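NAD(P)-dependent oxidoreductase (Pseudomonas putida, PDB 7A3W) probably uses NADPH to reduce imines, working as a multifunctional biocatalyst for conjugate reduction and reductive amination. Local coordinates at residues G33-N38 / S59-A64; E42-L47 / A52-E57; A189-G194 / V203-F208; V244-Q249 / S271-A276. All coordinates share one frame; numbering follows the deposited sequence.

Contact 1: residues G33-N38 / S59-A64. With NDP (NADPH dihydro-nicotinamide-adenine-dinucleotide phosphate), chain F.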
# COMPACT_ATOMS: atom_id res chain seq x y z
N GLY B 33 -26.74 -1.56 27.14
CA GLY B 33 -27.99 -2.18 26.69
C GLY B 33 -27.98 -2.13 25.17
O GLY B 33 -27.60 -1.07 24.63
N VAL B 34 -28.24 -3.23 24.50
CA VAL B 34 -28.24 -3.18 23.01
C VAL B 34 -29.56 -3.75 22.52
O VAL B 34 -29.85 -4.88 22.88
CB VAL B 34 -27.06 -3.92 22.38
CG1 VAL B 34 -27.12 -3.82 20.86
CG2 VAL B 34 -25.74 -3.40 22.89
N THR B 35 -30.23 -3.01 21.66
CA THR B 35 -31.38 -3.50 20.87
C THR B 35 -30.89 -3.70 19.45
O THR B 35 -30.32 -2.75 18.89
CB THR B 35 -32.57 -2.54 20.96
OG1 THR B 35 -33.03 -2.54 22.31
CG2 THR B 35 -33.69 -2.94 20.02
N VAL B 36 -31.12 -4.88 18.89
CA VAL B 36 -30.64 -5.18 17.52
C VAL B 36 -31.84 -5.37 16.62
O VAL B 36 -32.93 -5.69 17.12
CB VAL B 36 -29.71 -6.40 17.50
CG1 VAL B 36 -28.47 -6.15 18.34
CG2 VAL B 36 -30.43 -7.65 17.99
N TRP B 37 -31.62 -5.16 15.34
CA TRP B 37 -32.62 -5.50 14.30
C TRP B 37 -31.85 -6.00 13.10
O TRP B 37 -30.78 -5.46 12.80
CB TRP B 37 -33.48 -4.30 13.91
CG TRP B 37 -34.40 -4.64 12.77
CD1 TRP B 37 -35.60 -5.28 12.88
CD2 TRP B 37 -34.17 -4.44 11.36
NE1 TRP B 37 -36.15 -5.46 11.65
CE2 TRP B 37 -35.30 -4.97 10.69
CE3 TRP B 37 -33.15 -3.88 10.60
CZ2 TRP B 37 -35.43 -4.93 9.31
CZ3 TRP B 37 -33.28 -3.86 9.22
CH2 TRP B 37 -34.40 -4.38 8.58
N ASN B 38 -32.41 -6.98 12.40
CA ASN B 38 -31.82 -7.46 11.13
C ASN B 38 -32.95 -7.91 10.23
O ASN B 38 -33.95 -8.40 10.75
CB ASN B 38 -30.84 -8.62 11.35
CG ASN B 38 -30.00 -8.90 10.13
OD1 ASN B 38 -29.29 -8.03 9.64
ND2 ASN B 38 -30.03 -10.14 9.65
N SER B 59 -38.48 0.16 13.10
CA SER B 59 -39.15 1.23 13.88
C SER B 59 -38.92 1.04 15.38
O SER B 59 -38.61 2.03 16.05
CB SER B 59 -40.63 1.30 13.60
OG SER B 59 -40.89 1.19 12.21
N GLU B 60 -39.11 -0.18 15.89
CA GLU B 60 -38.97 -0.49 17.34
C GLU B 60 -37.50 -0.35 17.76
O GLU B 60 -37.22 0.11 18.90
CB GLU B 60 -39.51 -1.89 17.65
CG GLU B 60 -41.01 -2.04 17.40
CD GLU B 60 -41.52 -3.46 17.25
OE1 GLU B 60 -40.69 -4.41 17.24
OE2 GLU B 60 -42.76 -3.64 17.13
N ALA B 61 -36.56 -0.75 16.90
CA ALA B 61 -35.12 -0.60 17.19
C ALA B 61 -34.81 0.90 17.32
O ALA B 61 -34.10 1.31 18.26
CB ALA B 61 -34.28 -1.30 16.13
N ILE B 62 -35.34 1.71 16.41
CA ILE B 62 -35.15 3.19 16.45
C ILE B 62 -35.75 3.75 17.75
O ILE B 62 -35.06 4.55 18.44
CB ILE B 62 -35.73 3.84 15.18
CG1 ILE B 62 -34.89 3.43 13.97
CG2 ILE B 62 -35.83 5.35 15.36
CD1 ILE B 62 -35.55 3.64 12.61
N ASN B 63 -36.95 3.29 18.12
CA ASN B 63 -37.68 3.80 19.31
C ASN B 63 -36.92 3.46 20.59
O ASN B 63 -36.99 4.25 21.57
CB ASN B 63 -39.12 3.31 19.30
CG ASN B 63 -39.95 4.06 18.28
OD1 ASN B 63 -39.64 5.21 17.96
ND2 ASN B 63 -41.02 3.44 17.80
N ALA B 64 -36.14 2.38 20.58
CA ALA B 64 -35.57 1.79 21.81
C ALA B 64 -34.41 2.63 22.36
O ALA B 64 -34.10 2.50 23.55
CB ALA B 64 -35.12 0.38 21.51
PA NDP F . -22.76 -8.57 5.25
O1A NDP F . -22.18 -9.53 6.25
O2A NDP F . -23.08 -8.99 3.84
O5B NDP F . -24.10 -7.99 5.91
C5B NDP F . -25.02 -7.22 5.12
C4B NDP F . -26.12 -6.76 6.05
O4B NDP F . -27.07 -5.95 5.31
C3B NDP F . -26.93 -7.88 6.71
O3B NDP F . -27.37 -7.41 7.96
C2B NDP F . -28.07 -8.02 5.71
O2B NDP F . -29.29 -8.60 6.20
C1B NDP F . -28.34 -6.55 5.46
N9A NDP F . -29.13 -6.31 4.27
C8A NDP F . -28.84 -6.59 2.96
N7A NDP F . -29.80 -6.24 2.14
C5A NDP F . -30.76 -5.66 2.96
C6A NDP F . -32.02 -5.09 2.70
N6A NDP F . -32.55 -4.97 1.48
N1A NDP F . -32.71 -4.61 3.75
C2A NDP F . -32.19 -4.72 4.98
N3A NDP F . -31.04 -5.25 5.35
C4A NDP F . -30.36 -5.71 4.28
O3 NDP F . -21.93 -7.21 5.15
PN NDP F . -20.90 -6.62 6.23
O1N NDP F . -19.59 -7.24 5.89
O2N NDP F . -21.43 -6.81 7.62
O5D NDP F . -20.84 -5.10 5.77
C5D NDP F . -21.82 -4.12 6.16
C4D NDP F . -21.32 -2.76 5.72
O4D NDP F . -20.10 -2.42 6.44
C3D NDP F . -21.00 -2.61 4.23
O3D NDP F . -21.55 -1.39 3.74
C2D NDP F . -19.49 -2.69 4.20
O2D NDP F . -18.95 -2.05 3.05
C1D NDP F . -19.10 -2.06 5.54
N1N NDP F . -17.80 -2.54 6.09
C2N NDP F . -17.55 -3.87 6.34
C3N NDP F . -16.29 -4.32 6.68
C7N NDP F . -15.98 -5.75 6.96
O7N NDP F . -14.80 -6.06 7.13
N7N NDP F . -16.93 -6.66 7.06
C4N NDP F . -15.20 -3.33 6.87
C5N NDP F . -15.57 -1.97 6.61
C6N NDP F . -16.82 -1.61 6.36
P2B NDP F . -29.37 -10.22 6.17
O1X NDP F . -28.94 -10.60 4.76
O2X NDP F . -28.55 -10.77 7.31
O3X NDP F . -30.86 -10.37 6.39
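Thr35 and Ala61 mark the closest register of the two backbones, with CA atoms 6.0 Å apart, where strand 33-37 runs nearly antiparallel to helix 59-64 (162° between directions, axes 8.0 Å apart). This is the strand-against-helix layering of a Rossmann fold: strand 33-37 lies next to strand 10-14 in the sheet, and the helix packs on both, with Ala61 also touching Leu14. Small side chains permit the close approach. Thr35 reaches the helix with two branches. With chi1 (to OG1) at -65°, CG2 of Thr35 lies anti to the backbone N and meets Ala61 CA at 3.9 Å, while OG1 lies 3.7 Å from Ala64 CB. Two residues further along the strand, the methylene of Trp37 rather than its indole does the packing, Trp37 CB lying 3.8 Å from Ala61 CB. The indole extends away from Ala61 toward the NADPH adenine, which approaches the ring obliquely at C2A. Beyond the strand end, Asn38 leaves the helix contact altogether and turns its amide to the cofactor. OD1 accepts from the backbone amide of Leu16 and from the ribose hydroxyl of NADPH, with Asn38 OD1 and O3B 2.6 Å apart. The other end of the amide reads the 2'-phosphate: Asn38 ND2 donates to NADPH O2X over 2.8 Å, almost straight at 175°, and is also bonded to Ser40 O.

Contact 2: residues E42-L47 / A52-E57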
# COMPACT_ATOMS: atom_id res chain seq x y z
N GLU B 42 -32.27 -15.05 12.00
CA GLU B 42 -31.22 -16.06 12.31
C GLU B 42 -30.01 -15.37 12.97
O GLU B 42 -29.47 -15.91 13.94
CB GLU B 42 -30.63 -16.75 11.08
CG GLU B 42 -31.64 -17.38 10.16
CD GLU B 42 -32.12 -16.44 9.07
OE1 GLU B 42 -31.40 -16.32 8.06
OE2 GLU B 42 -33.18 -15.83 9.26
N ARG B 43 -29.58 -14.23 12.41
CA ARG B 43 -28.30 -13.58 12.76
C ARG B 43 -28.38 -13.03 14.20
O ARG B 43 -27.32 -12.83 14.81
CB ARG B 43 -27.96 -12.51 11.71
CG ARG B 43 -27.82 -13.05 10.29
CD ARG B 43 -26.45 -13.60 9.96
NE ARG B 43 -25.46 -13.00 10.84
CZ ARG B 43 -24.16 -12.92 10.60
NH1 ARG B 43 -23.38 -12.33 11.49
NH2 ARG B 43 -23.64 -13.37 9.48
N ALA B 44 -29.60 -12.80 14.72
CA ALA B 44 -29.79 -12.20 16.07
C ALA B 44 -29.63 -13.25 17.17
O ALA B 44 -29.44 -12.83 18.33
CB ALA B 44 -31.14 -11.52 16.12
N THR B 45 -29.67 -14.55 16.88
CA THR B 45 -29.82 -15.56 17.96
C THR B 45 -28.67 -15.47 18.95
O THR B 45 -28.93 -15.41 20.16
CB THR B 45 -29.97 -16.99 17.42
OG1 THR B 45 -28.89 -17.25 16.53
CG2 THR B 45 -31.29 -17.15 16.70
N ALA B 46 -27.43 -15.44 18.47
CA ALA B 46 -26.23 -15.43 19.35
C ALA B 46 -26.23 -14.15 20.18
O ALA B 46 -25.93 -14.22 21.38
CB ALA B 46 -24.96 -15.57 18.54
N LEU B 47 -26.62 -13.02 19.58
CA LEU B 47 -26.64 -11.71 20.29
C LEU B 47 -27.70 -11.76 21.40
O LEU B 47 -27.42 -11.31 22.53
CB LEU B 47 -26.98 -10.59 19.29
CG LEU B 47 -25.87 -9.96 18.44
CD1 LEU B 47 -24.52 -9.92 19.16
CD2 LEU B 47 -25.77 -10.64 17.09
N ALA B 52 -28.64 -9.19 24.22
CA ALA B 52 -29.26 -8.17 23.33
C ALA B 52 -30.77 -8.37 23.32
O ALA B 52 -31.22 -9.54 23.44
CB ALA B 52 -28.71 -8.25 21.92
N SER B 53 -31.55 -7.30 23.15
CA SER B 53 -32.99 -7.39 22.83
C SER B 53 -33.10 -7.39 21.31
O SER B 53 -32.53 -6.49 20.74
CB SER B 53 -33.79 -6.25 23.42
OG SER B 53 -33.45 -6.06 24.78
N LEU B 54 -33.87 -8.30 20.72
CA LEU B 54 -34.17 -8.25 19.26
C LEU B 54 -35.50 -7.51 19.07
O LEU B 54 -36.50 -7.94 19.65
CB LEU B 54 -34.24 -9.68 18.71
CG LEU B 54 -34.75 -9.77 17.26
CD1 LEU B 54 -33.82 -9.02 16.33
CD2 LEU B 54 -34.93 -11.22 16.83
N ALA B 55 -35.50 -6.45 18.27
CA ALA B 55 -36.70 -5.71 17.83
C ALA B 55 -37.29 -6.47 16.63
O ALA B 55 -36.52 -6.97 15.82
CB ALA B 55 -36.33 -4.28 17.47
N ARG B 56 -38.61 -6.55 16.55
CA ARG B 56 -39.32 -7.20 15.42
C ARG B 56 -39.17 -6.33 14.17
O ARG B 56 -39.02 -6.86 13.07
CB ARG B 56 -40.80 -7.40 15.79
CG ARG B 56 -41.30 -8.84 15.71
CD ARG B 56 -42.18 -9.13 14.50
NE ARG B 56 -42.77 -10.47 14.56
N GLU B 57 -39.20 -5.01 14.37
CA GLU B 57 -39.30 -3.99 13.30
C GLU B 57 -38.16 -2.98 13.44
O GLU B 57 -37.76 -2.67 14.60
CB GLU B 57 -40.61 -3.24 13.47
CG GLU B 57 -41.83 -4.11 13.44
CD GLU B 57 -42.23 -4.24 11.99
OE1 GLU B 57 -41.43 -4.76 11.19
OE2 GLU B 57 -43.30 -3.71 11.66
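The amide of Ala52 donates to Leu47 O across 3.0 Å, with an N-H...O angle of 162°. The N-H is well aimed, but the donor stands above the carbonyl plane, 38° out of it. A bond from residue i+5 back to the carbonyl of residue i closes a pi-turn, and here it ties the last turn of helix 45-49 to the residue leading into strand 53-54. Side-chain packing adds to this closure: Ala52 CB rests 3.4 Å from Leu47 O, and its apolar partner is Leu47 CB at 3.9 Å. The end of Leu47 leads away from the turn, and its side chain also packs on Ala24 and Arg25 of helix 18-29, whereas Ala52 touches Leu28 of that helix.

A second meeting lies further back along the helical stretch. With CG anti to the backbone N (chi1 172°), Leu54 straddles Ala44 with both methyls: Ala44 CB is 3.7 Å from Leu54 CD1 and 3.9 Å from Leu54 CD2. Ala44 is buried, with Leu16 against it as well, while Leu54 is at the exposed margin and touches Val36. The unit is a beta-alpha-beta crossover from strand 33-37 through helix 45-49 to strand 53-54, the edge strand of the sheet within this chain, and Arg43 beside it belongs to the NADPH pocket. A single crossing hydrogen bond and otherwise carbon packing are consistent with that bond defining the turn, while Ala44, just before the regular helix, packs on Leu54 of the edge strand.

Contact 3: residues A189-G194 / V203-F208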
# COMPACT_ATOMS: atom_id res chain seq x y z
N ALA B 189 -4.24 -5.37 -3.77
CA ALA B 189 -4.14 -6.10 -5.05
C ALA B 189 -2.66 -6.11 -5.51
O ALA B 189 -2.18 -7.17 -6.00
CB ALA B 189 -5.03 -5.50 -6.08
N ALA B 190 -1.97 -4.98 -5.36
CA ALA B 190 -0.53 -4.89 -5.70
C ALA B 190 0.24 -5.91 -4.86
O ALA B 190 1.14 -6.54 -5.38
CB ALA B 190 -0.00 -3.48 -5.45
N TRP B 191 -0.06 -5.99 -3.56
CA TRP B 191 0.65 -6.95 -2.67
C TRP B 191 0.45 -8.38 -3.18
O TRP B 191 1.44 -9.14 -3.27
CB TRP B 191 0.19 -6.81 -1.22
CG TRP B 191 0.94 -7.77 -0.36
CD1 TRP B 191 2.19 -7.59 0.16
CD2 TRP B 191 0.54 -9.10 0.01
NE1 TRP B 191 2.57 -8.70 0.86
CE2 TRP B 191 1.59 -9.65 0.77
CE3 TRP B 191 -0.61 -9.87 -0.20
CZ2 TRP B 191 1.53 -10.93 1.31
CZ3 TRP B 191 -0.65 -11.15 0.30
CH2 TRP B 191 0.39 -11.67 1.06
N LEU B 192 -0.79 -8.75 -3.51
CA LEU B 192 -1.12 -10.09 -4.04
C LEU B 192 -0.33 -10.32 -5.33
O LEU B 192 0.22 -11.41 -5.50
CB LEU B 192 -2.62 -10.20 -4.34
CG LEU B 192 -3.52 -10.20 -3.11
CD1 LEU B 192 -4.97 -9.96 -3.51
CD2 LEU B 192 -3.35 -11.52 -2.37
N GLU B 193 -0.32 -9.32 -6.21
CA GLU B 193 0.41 -9.40 -7.51
C GLU B 193 1.90 -9.72 -7.27
O GLU B 193 2.44 -10.61 -7.93
CB GLU B 193 0.17 -8.09 -8.23
CG GLU B 193 0.67 -8.09 -9.64
CD GLU B 193 0.05 -6.98 -10.48
OE1 GLU B 193 -1.22 -6.87 -10.50
OE2 GLU B 193 0.80 -6.24 -11.12
N GLY B 194 2.53 -9.06 -6.29
CA GLY B 194 3.91 -9.35 -5.86
C GLY B 194 4.06 -10.72 -5.21
O GLY B 194 5.04 -11.43 -5.52
N VAL B 203 9.57 -18.41 -3.71
CA VAL B 203 9.55 -17.68 -2.43
C VAL B 203 8.18 -17.93 -1.81
O VAL B 203 7.18 -17.54 -2.42
CB VAL B 203 9.84 -16.18 -2.63
CG1 VAL B 203 9.80 -15.43 -1.30
CG2 VAL B 203 11.19 -15.97 -3.31
N SER B 204 8.14 -18.56 -0.63
CA SER B 204 6.87 -18.88 0.07
C SER B 204 6.16 -17.57 0.43
O SER B 204 6.84 -16.56 0.66
CB SER B 204 7.10 -19.69 1.30
OG SER B 204 7.66 -18.87 2.29
N VAL B 205 4.84 -17.63 0.55
CA VAL B 205 4.02 -16.46 0.93
C VAL B 205 4.46 -16.02 2.33
O VAL B 205 4.50 -14.82 2.55
CB VAL B 205 2.51 -16.75 0.85
CG1 VAL B 205 2.03 -17.63 2.00
CG2 VAL B 205 1.73 -15.45 0.78
N GLN B 206 4.86 -16.94 3.22
CA GLN B 206 5.35 -16.56 4.57
C GLN B 206 6.66 -15.79 4.42
O GLN B 206 6.87 -14.81 5.18
CB GLN B 206 5.50 -17.73 5.53
CG GLN B 206 4.19 -18.24 6.11
CD GLN B 206 3.41 -17.22 6.92
OE1 GLN B 206 2.26 -16.88 6.60
NE2 GLN B 206 4.02 -16.73 7.99
N ASP B 207 7.53 -16.20 3.49
CA ASP B 207 8.82 -15.50 3.27
C ASP B 207 8.54 -14.13 2.64
O ASP B 207 9.16 -13.16 3.04
CB ASP B 207 9.79 -16.36 2.46
CG ASP B 207 10.34 -17.55 3.23
OD1 ASP B 207 10.27 -17.54 4.51
OD2 ASP B 207 10.83 -18.46 2.57
N PHE B 208 7.59 -14.02 1.72
CA PHE B 208 7.22 -12.71 1.12
C PHE B 208 6.57 -11.81 2.18
O PHE B 208 6.87 -10.61 2.21
CB PHE B 208 6.31 -12.92 -0.08
CG PHE B 208 6.10 -11.65 -0.86
CD1 PHE B 208 7.12 -11.13 -1.64
CD2 PHE B 208 4.89 -10.97 -0.79
CE1 PHE B 208 6.91 -9.97 -2.37
CE2 PHE B 208 4.70 -9.82 -1.52
CZ PHE B 208 5.70 -9.32 -2.30
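Phe208 and Trp191 form the dense part of this contact between two consecutive helices, 173-200 and 205-232. Phe208 CE2 sits over one face of the indole, 3.4 Å from Trp191 NE1. The rings meet obliquely, planes at 46°, the centroids of the five-membered ring of Trp191 and of the Phe208 ring being 5.1 Å apart. Phe208 points its ring at the neighbouring helix with CG anti to the backbone N (chi1 -170°). This brings one ring face against the backbone of Gly194, where Phe208 CZ lies 3.6 Å from Gly194 C. Having no side chain, Gly194 lets the ring come down directly on its peptide. The indole N-H has a partner outside the two segments: Trp191 NE1 is hydrogen-bonded to Ser212 OG.

Packing thins toward the start of helix 205-232. Val205 CG2 meets the indole only at its far corner, 4.0 Å from Trp191 CH2, and Val205 is partly exposed. Further out, Ser204 is the N-cap: its OG accepts from Asp207 N at 2.9 Å, while Asp207 itself is exposed.

The second subunit covers the dense part, its Phe183 meeting Trp191 edge-to-face and its Leu180 packing on Phe208. Helices of one subunit thus interlock with those of its partner, an arrangement typical of the all-helical C-terminal domain through which imine reductases and reductive aminases dimerise.

Contact 4: residues V244-Q249 / S271-A276. With NDP (NADPH dihydro-nicotinamide-adenine-dinucleotide phosphate), chain C.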
# COMPACT_ATOMS: atom_id res chain seq x y z
N VAL B 244 13.09 6.77 -15.29
CA VAL B 244 13.83 5.64 -14.65
C VAL B 244 12.81 4.71 -13.97
O VAL B 244 12.96 3.47 -14.09
CB VAL B 244 14.94 6.18 -13.74
CG1 VAL B 244 15.51 5.12 -12.83
CG2 VAL B 244 16.04 6.84 -14.58
N HIS B 245 11.77 5.26 -13.32
CA HIS B 245 10.65 4.45 -12.77
C HIS B 245 10.05 3.59 -13.88
O HIS B 245 9.81 2.38 -13.66
CB HIS B 245 9.56 5.33 -12.15
CG HIS B 245 9.87 5.82 -10.77
ND1 HIS B 245 10.55 6.98 -10.54
CD2 HIS B 245 9.54 5.32 -9.57
CE1 HIS B 245 10.69 7.16 -9.23
NE2 HIS B 245 10.05 6.17 -8.61
N VAL B 246 9.86 4.16 -15.06
CA VAL B 246 9.20 3.40 -16.16
C VAL B 246 10.15 2.27 -16.58
O VAL B 246 9.68 1.11 -16.73
CB VAL B 246 8.82 4.32 -17.33
CG1 VAL B 246 8.43 3.52 -18.56
CG2 VAL B 246 7.66 5.21 -16.94
N ALA B 247 11.43 2.57 -16.79
CA ALA B 247 12.40 1.57 -17.28
C ALA B 247 12.44 0.41 -16.29
O ALA B 247 12.48 -0.71 -16.71
CB ALA B 247 13.76 2.19 -17.48
N GLY B 248 12.47 0.71 -15.00
CA GLY B 248 12.48 -0.32 -13.94
C GLY B 248 11.20 -1.14 -13.93
O GLY B 248 11.29 -2.37 -13.86
N GLN B 249 10.03 -0.50 -14.00
CA GLN B 249 8.76 -1.24 -13.88
C GLN B 249 8.49 -2.04 -15.16
O GLN B 249 7.71 -2.99 -15.08
CB GLN B 249 7.57 -0.35 -13.50
CG GLN B 249 6.60 -1.07 -12.58
CD GLN B 249 7.12 -1.29 -11.18
OE1 GLN B 249 8.21 -0.85 -10.82
NE2 GLN B 249 6.32 -1.96 -10.36
N SER B 271 0.54 2.97 -16.68
CA SER B 271 -0.35 3.89 -17.43
C SER B 271 -0.25 5.29 -16.82
O SER B 271 -0.25 6.27 -17.57
CB SER B 271 -1.78 3.38 -17.48
OG SER B 271 -2.47 3.61 -16.25
N TYR B 272 -0.14 5.41 -15.50
CA TYR B 272 -0.05 6.73 -14.83
C TYR B 272 1.33 7.33 -15.12
O TYR B 272 1.43 8.55 -15.39
CB TYR B 272 -0.33 6.59 -13.34
CG TYR B 272 -1.73 6.15 -13.01
CD1 TYR B 272 -2.76 6.24 -13.94
CD2 TYR B 272 -2.05 5.70 -11.74
CE1 TYR B 272 -4.05 5.86 -13.63
CE2 TYR B 272 -3.35 5.33 -11.41
CZ TYR B 272 -4.35 5.41 -12.36
OH TYR B 272 -5.65 5.06 -12.10
N CYS B 273 2.38 6.51 -15.07
CA CYS B 273 3.74 6.92 -15.49
C CYS B 273 3.70 7.47 -16.91
O CYS B 273 4.29 8.52 -17.14
CB CYS B 273 4.71 5.76 -15.41
SG CYS B 273 5.14 5.36 -13.70
N ARG B 274 3.04 6.77 -17.83
CA ARG B 274 3.02 7.16 -19.26
C ARG B 274 2.22 8.46 -19.42
O ARG B 274 2.66 9.32 -20.18
CB ARG B 274 2.55 5.99 -20.13
CG ARG B 274 3.58 4.88 -20.21
CD ARG B 274 3.23 3.84 -21.24
NE ARG B 274 3.73 2.53 -20.86
CZ ARG B 274 5.01 2.18 -20.85
NH1 ARG B 274 5.94 3.06 -21.20
NH2 ARG B 274 5.35 0.96 -20.51
N MET B 275 1.14 8.63 -18.68
CA MET B 275 0.41 9.93 -18.58
C MET B 275 1.41 11.04 -18.29
O MET B 275 1.38 12.06 -18.97
CB MET B 275 -0.61 9.94 -17.45
CG MET B 275 -1.99 9.53 -17.84
SD MET B 275 -3.01 9.42 -16.34
CE MET B 275 -4.03 8.06 -16.90
N ALA B 276 2.26 10.86 -17.27
CA ALA B 276 3.23 11.88 -16.83
C ALA B 276 4.27 12.12 -17.94
O ALA B 276 4.55 13.30 -18.24
CB ALA B 276 3.86 11.47 -15.52
PA NDP C . 19.98 7.65 -13.78
O1A NDP C . 20.15 8.83 -12.87
O2A NDP C . 19.28 7.75 -15.12
O5B NDP C . 21.46 7.14 -14.08
C5B NDP C . 21.69 6.14 -15.09
C4B NDP C . 23.16 5.84 -15.15
O4B NDP C . 23.40 4.84 -16.17
C3B NDP C . 24.06 7.03 -15.51
O3B NDP C . 25.34 6.94 -14.88
C2B NDP C . 24.22 6.83 -17.01
O2B NDP C . 25.40 7.44 -17.52
C1B NDP C . 24.38 5.31 -17.03
N9A NDP C . 24.22 4.73 -18.36
C8A NDP C . 23.14 4.73 -19.20
N7A NDP C . 23.38 4.15 -20.35
C5A NDP C . 24.69 3.73 -20.25
C6A NDP C . 25.54 3.04 -21.13
N6A NDP C . 25.18 2.64 -22.35
N1A NDP C . 26.80 2.78 -20.70
C2A NDP C . 27.17 3.17 -19.47
N3A NDP C . 26.46 3.85 -18.57
C4A NDP C . 25.22 4.09 -19.03
O3 NDP C . 19.41 6.39 -12.98
PN NDP C . 19.37 6.07 -11.41
O1N NDP C . 20.67 6.40 -10.76
O2N NDP C . 18.15 6.69 -10.86
O5D NDP C . 19.12 4.49 -11.43
C5D NDP C . 20.22 3.60 -11.67
C4D NDP C . 19.76 2.19 -11.43
O4D NDP C . 19.47 2.03 -10.02
C3D NDP C . 18.51 1.72 -12.20
O3D NDP C . 18.68 0.37 -12.57
C2D NDP C . 17.39 1.91 -11.18
O2D NDP C . 16.23 1.10 -11.41
C1D NDP C . 18.14 1.55 -9.89
N1N NDP C . 17.49 2.17 -8.71
C2N NDP C . 17.37 3.54 -8.58
C3N NDP C . 16.69 4.10 -7.51
C7N NDP C . 16.49 5.59 -7.36
O7N NDP C . 15.75 5.97 -6.44
N7N NDP C . 17.06 6.46 -8.21
C4N NDP C . 16.14 3.21 -6.46
C5N NDP C . 16.53 1.81 -6.60
C6N NDP C . 16.96 1.34 -7.75
P2B NDP C . 25.22 8.99 -18.07
O1X NDP C . 26.36 9.20 -19.04
O2X NDP C . 23.88 9.09 -18.72
O3X NDP C . 25.36 9.82 -16.79
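Val246 splits its two methyls between two partners on helix 264-278, a division set by a chi1 of 168°: CG1 lies anti to the backbone N and goes to Arg274, while CG2, anti to the carbonyl carbon, goes to Cys273. The CG2 branch is the tight one, with Val246 CG2 3.4 Å from Cys273 CB and 4.1 Å from Cys273 SG. Arg274 arrives across the valine at about a right angle, its chain bent at chi3 (-149°), and Arg274 NH1 comes obliquely to 3.7 Å from Val246 CG1. The charge finds its partner elsewhere, in a salt bridge from NH2 to Glu250 OE2. Both segments belong to the helical C-terminal domain, in which helix 242-258 faces the Rossmann domain of the second subunit, as in the domain-swapped dimers of imine reductases. Val244 looks that way, onto an NADPH whose other partners include Asn38 and Ser40 of the second subunit: Val244 CG2 is 3.4 Å from O2A of that NADPH and Val244 CG1 is 3.6 Å from its O2N. Nearby, His245 NE2 is hydrogen-bonded to Tyr129 OH of the second subunit, and Gln249 NE2 to its Tyr181 O.

Overall arrangement
Contacts 1 and 2 share the Rossmann domain and join directly, Val36 N and Ser53 O lying 2.8 Å apart in a probable hydrogen bond between neighbouring strands. Contact 1 is only partly buried; contact 2 is largely buried but has an exposed leucine. Contacts 3 and 4, both mostly buried, lie in the helical domain with centres about 22 Å apart, and both meet the second subunit. Contact 3 uses aromatic rings and a glycine, whereas contact 4 uses a valine, a cysteine and an arginine. Contacts 1 and 4, centres about 53 Å apart, each adjoin a different NADPH, through amide hydrogen bonds in 33-38 and valine methyls in 244-249.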